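Side-chain contacts in In2-1 family protein, glutathione transferase lambda3 (Populus trichocarpa, PDB 4PQI), which binds glutathione and, as a monomeric Lambda-class glutathione transferase of poplar, probably catalyses glutathione-dependent thiol-transfer reactions: residues 217-220 against 221-224; 101-105 against 106-110; 56-59 against 60-63; 190-194 against 195-199. All blocks are in the same frame, centred on the assembly; numbering follows the deposited sequence.

Interaction 1: residues 217-220 against 221-224; sequences KIEA and YKQT
Glu-219 and Lys-222 form a salt bridge across a single turn of the short helix 219-222, with NZ 2.7 Å from OE2. The ammonium group comes from above the carboxylate plane, 46° out of it, and the CE methylene beside it also lies near both oxygens. The bend of Glu-219 at chi2 (-60°) and that of Lys-222 at chi3 fold the two chains back on each other outside the backbone.

Backbone bonds build the turn beneath. Ile-218, at the N-cap position, accepts at its O from Lys-222 N (3.1 Å) and weakly from Tyr-221 N. Glu-219 O receives Gln-223 N at 3.1 Å in a nearly straight hydrogen bond (173° at the hydrogen). At the far end Tyr-221 O takes both Thr-224 N and Thr-224 OG1, the hydroxyl lying 2.7 Å away on a lone pair.

The Thr-224 CG2 methyl makes a van der Waals contact with Ala-220 O at 3.4 Å. Tyr-221 turns away to helix 42-54, where it touches Gln-45 and Ile-49, and its OH bonds Glu-187.

The acid near the N-terminal end and the lysine near the C-terminal end would probably interact favourably with the helix dipole, while pairing with each other at the surface.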
# COMPACT_ATOMS: atom_id res chain seq x y z
N LYS A 217 -3.35 0.18 14.33
CA LYS A 217 -4.31 0.94 15.13
C LYS A 217 -5.03 1.99 14.28
O LYS A 217 -6.03 2.59 14.70
CB LYS A 217 -3.61 1.63 16.31
CG LYS A 217 -2.88 0.69 17.25
CD LYS A 217 -2.26 1.48 18.41
CE LYS A 217 -1.24 0.65 19.18
NZ LYS A 217 -0.60 1.46 20.27
N ILE A 218 -4.51 2.22 13.09
CA ILE A 218 -5.00 3.31 12.26
C ILE A 218 -6.18 2.86 11.38
O ILE A 218 -6.03 1.99 10.52
CB ILE A 218 -3.86 3.89 11.41
CG1 ILE A 218 -2.70 4.32 12.31
CG2 ILE A 218 -4.37 5.05 10.54
CD1 ILE A 218 -1.45 4.68 11.56
N GLU A 219 -7.33 3.47 11.60
CA GLU A 219 -8.56 3.14 10.89
C GLU A 219 -8.41 3.22 9.37
O GLU A 219 -8.93 2.37 8.64
CB GLU A 219 -9.71 4.05 11.33
CG GLU A 219 -10.11 3.88 12.78
CD GLU A 219 -10.59 2.47 13.09
OE1 GLU A 219 -11.10 1.80 12.17
OE2 GLU A 219 -10.44 2.03 14.25
N ALA A 220 -7.69 4.23 8.89
CA ALA A 220 -7.49 4.41 7.46
C ALA A 220 -6.89 3.14 6.84
O ALA A 220 -7.27 2.73 5.75
CB ALA A 220 -6.58 5.60 7.20
N TYR A 221 -5.97 2.51 7.57
CA TYR A 221 -5.37 1.27 7.10
C TYR A 221 -6.29 0.05 7.28
O TYR A 221 -6.43 -0.73 6.34
CB TYR A 221 -4.03 1.00 7.80
CG TYR A 221 -3.48 -0.39 7.54
CD1 TYR A 221 -3.19 -0.83 6.26
CD2 TYR A 221 -3.25 -1.27 8.60
CE1 TYR A 221 -2.67 -2.09 6.02
CE2 TYR A 221 -2.75 -2.53 8.38
CZ TYR A 221 -2.46 -2.94 7.08
OH TYR A 221 -1.96 -4.20 6.87
N LYS A 222 -6.88 -0.10 8.46
CA LYS A 222 -7.67 -1.29 8.78
C LYS A 222 -8.78 -1.53 7.76
O LYS A 222 -9.02 -2.66 7.36
CB LYS A 222 -8.26 -1.21 10.19
CG LYS A 222 -7.23 -1.38 11.30
CD LYS A 222 -7.90 -1.55 12.67
CE LYS A 222 -8.61 -0.28 13.08
NZ LYS A 222 -9.14 -0.35 14.47
N GLN A 223 -9.44 -0.44 7.36
CA GLN A 223 -10.47 -0.44 6.33
C GLN A 223 -10.06 -1.06 4.98
O GLN A 223 -10.92 -1.41 4.19
CB GLN A 223 -10.95 1.00 6.07
CG GLN A 223 -11.63 1.64 7.25
CD GLN A 223 -12.14 3.03 6.95
OE1 GLN A 223 -12.20 3.45 5.79
NE2 GLN A 223 -12.51 3.77 8.00
N THR A 224 -8.75 -1.19 4.73
CA THR A 224 -8.28 -1.60 3.40
C THR A 224 -7.69 -3.01 3.38
O THR A 224 -7.31 -3.51 2.31
CB THR A 224 -7.19 -0.65 2.89
OG1 THR A 224 -6.01 -0.85 3.67
CG2 THR A 224 -7.64 0.80 3.02

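Interaction 2: residues 101-105 against 106-110; sequences IKYLE and SNFEG
Phe-108 lays one face of its ring over the CD2 methyl of Leu-104, four residues back. The methyl sits 3.7 Å from the ring centroid and only 11° off the normal, a well-centred CH-pi contact. The same ring serves a second neighbour with its rim: CE2 points at one face of Tyr-103, 3.9 Å from Tyr-103 CE2 and displaced from the middle of the ring. The two aromatic planes stand at 81°, a T-shaped pair with Phe-108 supplying the edge.

Tyr-103 reaches this position because its CG lies opposite the backbone N (chi1 -179°), which sends the ring along the helix toward the C-terminal end. Asn-107 joins it there obliquely, its CG 3.7 Å from Tyr-103 CE1, while the Ser-106 hydroxyl is turned to Asn-107 OD1 at a distance too short to rest much on.

Below the side chains the last helical bonds are still made. Ser-106 N donates to Lys-102 O at 2.9 Å and Asn-107 N to Tyr-103 O at 3.0 Å, but Phe-108 N bonds Leu-104 O only weakly. Phe-108 is the first residue to leave helical angles, and its ring folds back over Leu-104 and Tyr-103 of the last turn.

Helix 97-107 lies between several elements. Leu-104 packs on Thr-50 of helix 42-54, Phe-108 meets the ring of His-89 from strand 86-89, and Glu-105 accepts from Leu-113 N, forms a salt bridge with Lys-54 and touches Leu-177, where helix 177-197 begins.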
# COMPACT_ATOMS: atom_id res chain seq x y z
N ILE A 101 0.90 8.29 -4.30
CA ILE A 101 0.78 8.69 -2.89
C ILE A 101 1.53 10.00 -2.64
O ILE A 101 1.12 10.85 -1.83
CB ILE A 101 1.20 7.57 -1.91
CG1 ILE A 101 2.68 7.21 -2.02
CG2 ILE A 101 0.33 6.31 -2.15
CD1 ILE A 101 3.11 6.14 -1.00
N LYS A 102 2.59 10.20 -3.39
CA LYS A 102 3.32 11.46 -3.34
C LYS A 102 2.48 12.61 -3.86
O LYS A 102 2.55 13.73 -3.34
CB LYS A 102 4.61 11.36 -4.15
CG LYS A 102 5.76 10.80 -3.36
CD LYS A 102 6.81 10.25 -4.30
CE LYS A 102 8.08 9.88 -3.56
NZ LYS A 102 9.00 9.09 -4.44
N TYR A 103 1.68 12.33 -4.88
CA TYR A 103 0.85 13.34 -5.53
C TYR A 103 -0.35 13.76 -4.67
O TYR A 103 -0.70 14.96 -4.59
CB TYR A 103 0.40 12.81 -6.89
CG TYR A 103 -0.46 13.74 -7.73
CD1 TYR A 103 -0.06 15.05 -7.98
CD2 TYR A 103 -1.63 13.28 -8.30
CE1 TYR A 103 -0.85 15.89 -8.78
CE2 TYR A 103 -2.40 14.10 -9.10
CZ TYR A 103 -2.01 15.40 -9.33
OH TYR A 103 -2.81 16.21 -10.12
N LEU A 104 -0.99 12.77 -4.03
CA LEU A 104 -2.02 13.06 -3.04
C LEU A 104 -1.44 13.96 -1.95
O LEU A 104 -2.06 14.96 -1.60
CB LEU A 104 -2.60 11.78 -2.45
CG LEU A 104 -3.43 10.90 -3.40
CD1 LEU A 104 -4.31 9.88 -2.63
CD2 LEU A 104 -4.28 11.77 -4.31
N GLU A 105 -0.27 13.60 -1.43
CA GLU A 105 0.37 14.41 -0.39
C GLU A 105 0.79 15.83 -0.81
O GLU A 105 0.71 16.76 -0.00
CB GLU A 105 1.55 13.65 0.25
CG GLU A 105 2.42 14.48 1.23
CD GLU A 105 1.71 14.90 2.53
OE1 GLU A 105 0.64 14.33 2.86
OE2 GLU A 105 2.24 15.80 3.24
N SER A 106 1.24 16.01 -2.05
CA SER A 106 1.72 17.33 -2.48
C SER A 106 0.60 18.26 -2.98
O SER A 106 0.73 19.49 -2.91
CB SER A 106 2.78 17.19 -3.57
OG SER A 106 2.23 16.56 -4.72
N ASN A 107 -0.50 17.69 -3.45
CA ASN A 107 -1.47 18.46 -4.22
C ASN A 107 -2.93 18.38 -3.78
O ASN A 107 -3.79 18.98 -4.41
CB ASN A 107 -1.37 18.08 -5.70
CG ASN A 107 -0.14 18.65 -6.36
OD1 ASN A 107 0.99 18.25 -6.05
ND2 ASN A 107 -0.34 19.59 -7.28
N PHE A 108 -3.20 17.64 -2.71
CA PHE A 108 -4.58 17.50 -2.23
C PHE A 108 -4.69 17.97 -0.79
O PHE A 108 -3.68 18.10 -0.08
CB PHE A 108 -5.05 16.04 -2.35
CG PHE A 108 -5.33 15.60 -3.77
CD1 PHE A 108 -6.61 15.25 -4.16
CD2 PHE A 108 -4.30 15.53 -4.71
CE1 PHE A 108 -6.87 14.83 -5.45
CE2 PHE A 108 -4.56 15.11 -6.02
CZ PHE A 108 -5.84 14.76 -6.39
N GLU A 109 -5.91 18.21 -0.35
CA GLU A 109 -6.13 18.64 1.03
C GLU A 109 -5.96 17.47 2.00
O GLU A 109 -5.94 16.32 1.59
CB GLU A 109 -7.52 19.24 1.20
CG GLU A 109 -7.80 20.38 0.24
CD GLU A 109 -9.10 21.09 0.56
OE1 GLU A 109 -9.11 22.34 0.54
OE2 GLU A 109 -10.11 20.39 0.82
N GLY A 110 -5.85 17.79 3.29
CA GLY A 110 -5.80 16.77 4.32
C GLY A 110 -4.53 16.87 5.14
O GLY A 110 -3.61 17.58 4.74

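Interaction 3: residues 56-59 against 60-63; sequences LQDE and IKLV. With CA (calcium ion), chain E.
Two carboxylates are the flat groups here: the ammonium of Lys-61 stands over one face of Asp-58, while Glu-59 directs both of its oxygens at a calcium ion. The first pairing is a long salt bridge, with Lys-61 NZ 3.8 Å from Asp-58 OD1. The same NZ makes a weak hydrogen bond to Asp-58 O, and a bend in the lysine chain at chi2 (-54°) brings it back alongside the aspartate.

Glu-59 bends at chi2 (81°) and chelates the metal in bidentate fashion, OE1 at 2.5 Å and OE2 at 2.4 Å from the calcium ion. Four waters and Gly-55 O complete seven ligands. Water 1 also accepts from Asp-58 N at 3.0 Å, tying the metal shell to the backbone.

On the inner side Ile-60 rests on Leu-56, its CD1 3.7 Å from Leu-56 CB. Their backbones are joined by Ile-60 N, which donates to Leu-56 O at 2.9 Å and closes a single turn leading into strand 60-64. This is the return loop of the beta-alpha-beta crossover from strand 33-37 through helix 42-54.

The chemistry divides the loop into an apolar floor and a charged rim: calcium probably offsets the negative charge of Glu-59, and Lys-61 more loosely that of Asp-58.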
# COMPACT_ATOMS: atom_id res chain seq x y z
N LEU A 56 -9.89 12.02 1.89
CA LEU A 56 -10.25 12.27 0.49
C LEU A 56 -11.22 11.23 -0.10
O LEU A 56 -11.25 11.03 -1.32
CB LEU A 56 -9.00 12.36 -0.38
CG LEU A 56 -7.95 13.38 0.07
CD1 LEU A 56 -6.63 13.21 -0.70
CD2 LEU A 56 -8.49 14.79 -0.09
N GLN A 57 -12.03 10.60 0.74
CA GLN A 57 -12.91 9.53 0.26
C GLN A 57 -14.04 10.02 -0.66
O GLN A 57 -14.34 9.37 -1.66
CB GLN A 57 -13.47 8.74 1.43
CG GLN A 57 -12.39 7.98 2.20
CD GLN A 57 -12.86 7.57 3.59
OE1 GLN A 57 -12.77 8.36 4.53
NE2 GLN A 57 -13.38 6.36 3.71
N ASP A 58 -14.63 11.17 -0.33
CA ASP A 58 -15.66 11.71 -1.20
C ASP A 58 -15.07 12.30 -2.47
O ASP A 58 -15.68 12.23 -3.54
CB ASP A 58 -16.52 12.75 -0.49
CG ASP A 58 -17.83 13.00 -1.23
OD1 ASP A 58 -18.78 12.23 -1.01
OD2 ASP A 58 -17.89 13.95 -2.04
N GLU A 59 -13.89 12.90 -2.35
CA GLU A 59 -13.18 13.51 -3.48
C GLU A 59 -12.73 12.49 -4.53
O GLU A 59 -12.84 12.74 -5.74
CB GLU A 59 -11.95 14.28 -2.98
CG GLU A 59 -12.26 15.57 -2.22
CD GLU A 59 -12.63 15.32 -0.77
OE1 GLU A 59 -12.62 14.15 -0.33
OE2 GLU A 59 -12.92 16.31 -0.06
N ILE A 60 -12.24 11.35 -4.07
CA ILE A 60 -11.65 10.34 -4.94
C ILE A 60 -12.52 9.09 -5.01
O ILE A 60 -12.49 8.25 -4.12
CB ILE A 60 -10.25 9.94 -4.45
CG1 ILE A 60 -9.33 11.17 -4.37
CG2 ILE A 60 -9.64 8.83 -5.34
CD1 ILE A 60 -7.99 10.90 -3.68
N LYS A 61 -13.29 8.97 -6.09
CA LYS A 61 -14.18 7.84 -6.28
C LYS A 61 -13.37 6.58 -6.57
O LYS A 61 -12.43 6.61 -7.37
CB LYS A 61 -15.15 8.12 -7.42
CG LYS A 61 -16.02 9.36 -7.23
CD LYS A 61 -16.76 9.34 -5.90
CE LYS A 61 -17.71 10.52 -5.74
NZ LYS A 61 -18.29 10.55 -4.35
N LEU A 62 -13.71 5.46 -5.92
CA LEU A 62 -13.10 4.18 -6.30
C LEU A 62 -13.81 3.53 -7.51
O LEU A 62 -15.03 3.52 -7.61
CB LEU A 62 -13.14 3.21 -5.12
CG LEU A 62 -12.45 3.67 -3.84
CD1 LEU A 62 -12.58 2.60 -2.76
CD2 LEU A 62 -10.99 3.98 -4.13
N VAL A 63 -13.01 3.00 -8.43
CA VAL A 63 -13.52 2.16 -9.51
C VAL A 63 -12.77 0.84 -9.40
O VAL A 63 -11.70 0.70 -9.97
CB VAL A 63 -13.24 2.80 -10.89
CG1 VAL A 63 -13.86 1.95 -12.00
CG2 VAL A 63 -13.77 4.23 -10.94
CA CA E . -13.05 15.02 2.01
O HOH W 1 -14.12 12.98 2.01
O HOH W 2 -15.57 15.62 1.43
O HOH W 3 -13.36 15.50 4.44
O HOH W 4 -11.32 16.83 2.18

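Interaction 4: residues 190-194 against 195-199; sequences NIFLL and EVFKY
Phe-192, Val-196 and Phe-197 interlock at the C-terminal end of helix 177-197, in the all-helical domain of the glutathione transferase fold, where a Schellman motif ends the helix. The Phe-192 ring, sent along the helix by a chi1 of -177°, meets two bumps from the next turn, both on the same side of its plane. Val-196 CG2 meets it obliquely at CE1, 3.6 Å away. Phe-197 comes in rim first, CE2 against Phe-192 CE2 at 3.6 Å, in an offset edge-to-face pair whose planes stand at 84°. Over one face of the Phe-197 ring, toward its rim, lies Val-196 CG1, so the valine fork has one prong on each phenylalanine.

Leu-193 fits its own fork in the same way. CD2 leans obliquely on Phe-197 CD2, and CD1 runs beside the Tyr-199 ring, 4.0 Å from CD2 of that tyrosine. The three side chains share a further neighbour, Leu-146 of helix 146-149. On the other flank, helix 228-239 packs against Ile-191, Phe-192 and Val-196.

The place of Tyr-199 beside Leu-193 follows from the turn of the chain at Lys-198, which takes left-handed backbone angles (phi 57°). That reversal brings the tyrosine back alongside Leu-193, while its OH bonds Arg-205.

Lys-198 N bonds Leu-194 O weakly. Leu-193 O holds the reversal with two bonds, from Phe-197 N at 2.9 Å and from Tyr-199 N at 3.0 Å, the donors approaching from opposite faces of the carbonyl plane.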
# COMPACT_ATOMS: atom_id res chain seq x y z
N ASN A 190 3.76 -11.32 5.99
CA ASN A 190 3.65 -11.81 7.35
C ASN A 190 2.72 -13.02 7.39
O ASN A 190 3.06 -14.07 7.96
CB ASN A 190 3.12 -10.69 8.26
CG ASN A 190 3.25 -11.03 9.73
OD1 ASN A 190 3.84 -12.05 10.09
ND2 ASN A 190 2.72 -10.16 10.58
N ILE A 191 1.55 -12.89 6.77
CA ILE A 191 0.58 -13.99 6.74
C ILE A 191 1.10 -15.20 5.96
O ILE A 191 0.98 -16.35 6.42
CB ILE A 191 -0.75 -13.54 6.12
CG1 ILE A 191 -1.33 -12.36 6.88
CG2 ILE A 191 -1.75 -14.68 6.11
CD1 ILE A 191 -2.48 -11.68 6.14
N PHE A 192 1.68 -14.94 4.79
CA PHE A 192 2.10 -16.03 3.90
C PHE A 192 3.25 -16.84 4.50
O PHE A 192 3.18 -18.07 4.57
CB PHE A 192 2.46 -15.50 2.51
CG PHE A 192 2.84 -16.57 1.52
CD1 PHE A 192 1.98 -17.65 1.26
CD2 PHE A 192 4.04 -16.50 0.82
CE1 PHE A 192 2.32 -18.63 0.34
CE2 PHE A 192 4.39 -17.48 -0.10
CZ PHE A 192 3.53 -18.54 -0.35
N LEU A 193 4.30 -16.15 4.94
CA LEU A 193 5.49 -16.80 5.50
C LEU A 193 5.17 -17.61 6.76
O LEU A 193 5.68 -18.72 6.95
CB LEU A 193 6.57 -15.76 5.80
CG LEU A 193 7.19 -15.10 4.57
CD1 LEU A 193 8.05 -13.89 4.94
CD2 LEU A 193 8.00 -16.13 3.80
N LEU A 194 4.35 -17.05 7.64
CA LEU A 194 4.03 -17.72 8.89
C LEU A 194 3.15 -18.94 8.62
O LEU A 194 3.41 -20.01 9.14
CB LEU A 194 3.36 -16.76 9.86
CG LEU A 194 3.10 -17.33 11.25
CD1 LEU A 194 4.40 -17.81 11.90
CD2 LEU A 194 2.43 -16.30 12.12
N GLU A 195 2.13 -18.78 7.79
CA GLU A 195 1.19 -19.88 7.54
C GLU A 195 1.80 -21.01 6.72
O GLU A 195 1.58 -22.18 7.00
CB GLU A 195 -0.10 -19.39 6.88
CG GLU A 195 -0.98 -18.56 7.80
CD GLU A 195 -1.21 -19.26 9.13
OE1 GLU A 195 -0.92 -18.65 10.19
OE2 GLU A 195 -1.69 -20.42 9.11
N VAL A 196 2.59 -20.66 5.71
CA VAL A 196 3.08 -21.68 4.80
C VAL A 196 4.50 -22.17 5.14
O VAL A 196 4.81 -23.34 4.98
CB VAL A 196 2.97 -21.22 3.33
CG1 VAL A 196 3.53 -22.27 2.39
CG2 VAL A 196 1.52 -20.91 2.99
N PHE A 197 5.35 -21.28 5.62
CA PHE A 197 6.74 -21.66 5.89
C PHE A 197 7.10 -21.75 7.38
O PHE A 197 8.24 -22.08 7.73
CB PHE A 197 7.69 -20.71 5.17
CG PHE A 197 7.50 -20.69 3.68
CD1 PHE A 197 8.20 -21.57 2.86
CD2 PHE A 197 6.61 -19.80 3.09
CE1 PHE A 197 8.01 -21.55 1.49
CE2 PHE A 197 6.42 -19.79 1.72
CZ PHE A 197 7.12 -20.67 0.92
N LYS A 198 6.14 -21.45 8.25
CA LYS A 198 6.38 -21.40 9.69
C LYS A 198 7.49 -20.40 10.01
O LYS A 198 8.33 -20.65 10.86
CB LYS A 198 6.75 -22.77 10.23
CG LYS A 198 5.80 -23.87 9.80
CD LYS A 198 6.50 -25.20 9.82
CE LYS A 198 5.69 -26.22 9.04
NZ LYS A 198 6.40 -27.51 8.95
N TYR A 199 7.48 -19.27 9.31
CA TYR A 199 8.49 -18.25 9.52
C TYR A 199 7.84 -16.98 10.05
O TYR A 199 6.99 -16.37 9.40
CB TYR A 199 9.24 -17.98 8.21
CG TYR A 199 10.34 -16.95 8.30
CD1 TYR A 199 11.61 -17.29 8.77
CD2 TYR A 199 10.12 -15.64 7.92
CE1 TYR A 199 12.61 -16.36 8.85
CE2 TYR A 199 11.12 -14.69 7.99
CZ TYR A 199 12.37 -15.06 8.46
OH TYR A 199 13.36 -14.13 8.53
O HOH W 5 5.87 -13.97 9.63

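Along the chain the order is interaction 3, interaction 2, interaction 4 and interaction 1. Interactions 2 and 3 are near neighbours, their centres about 13 Å apart, and touch where Leu-56 meets Phe-108 and where Ile-60 meets Leu-104, so the loop before strand 60-64 and the end of helix 97-107 share an apolar seam. Interaction 1 stands about 16 Å from interaction 3, centre to centre, and meets it through the side chains of Gln-223 and Gln-57, linking the helical part to the thioredoxin-like part. Interactions 1, 3 and 2 thus form a chain of touching contacts, while interaction 4 ends helix 177-197 across the chain's centre, about 34 Å from 2 and 3, centre to centre.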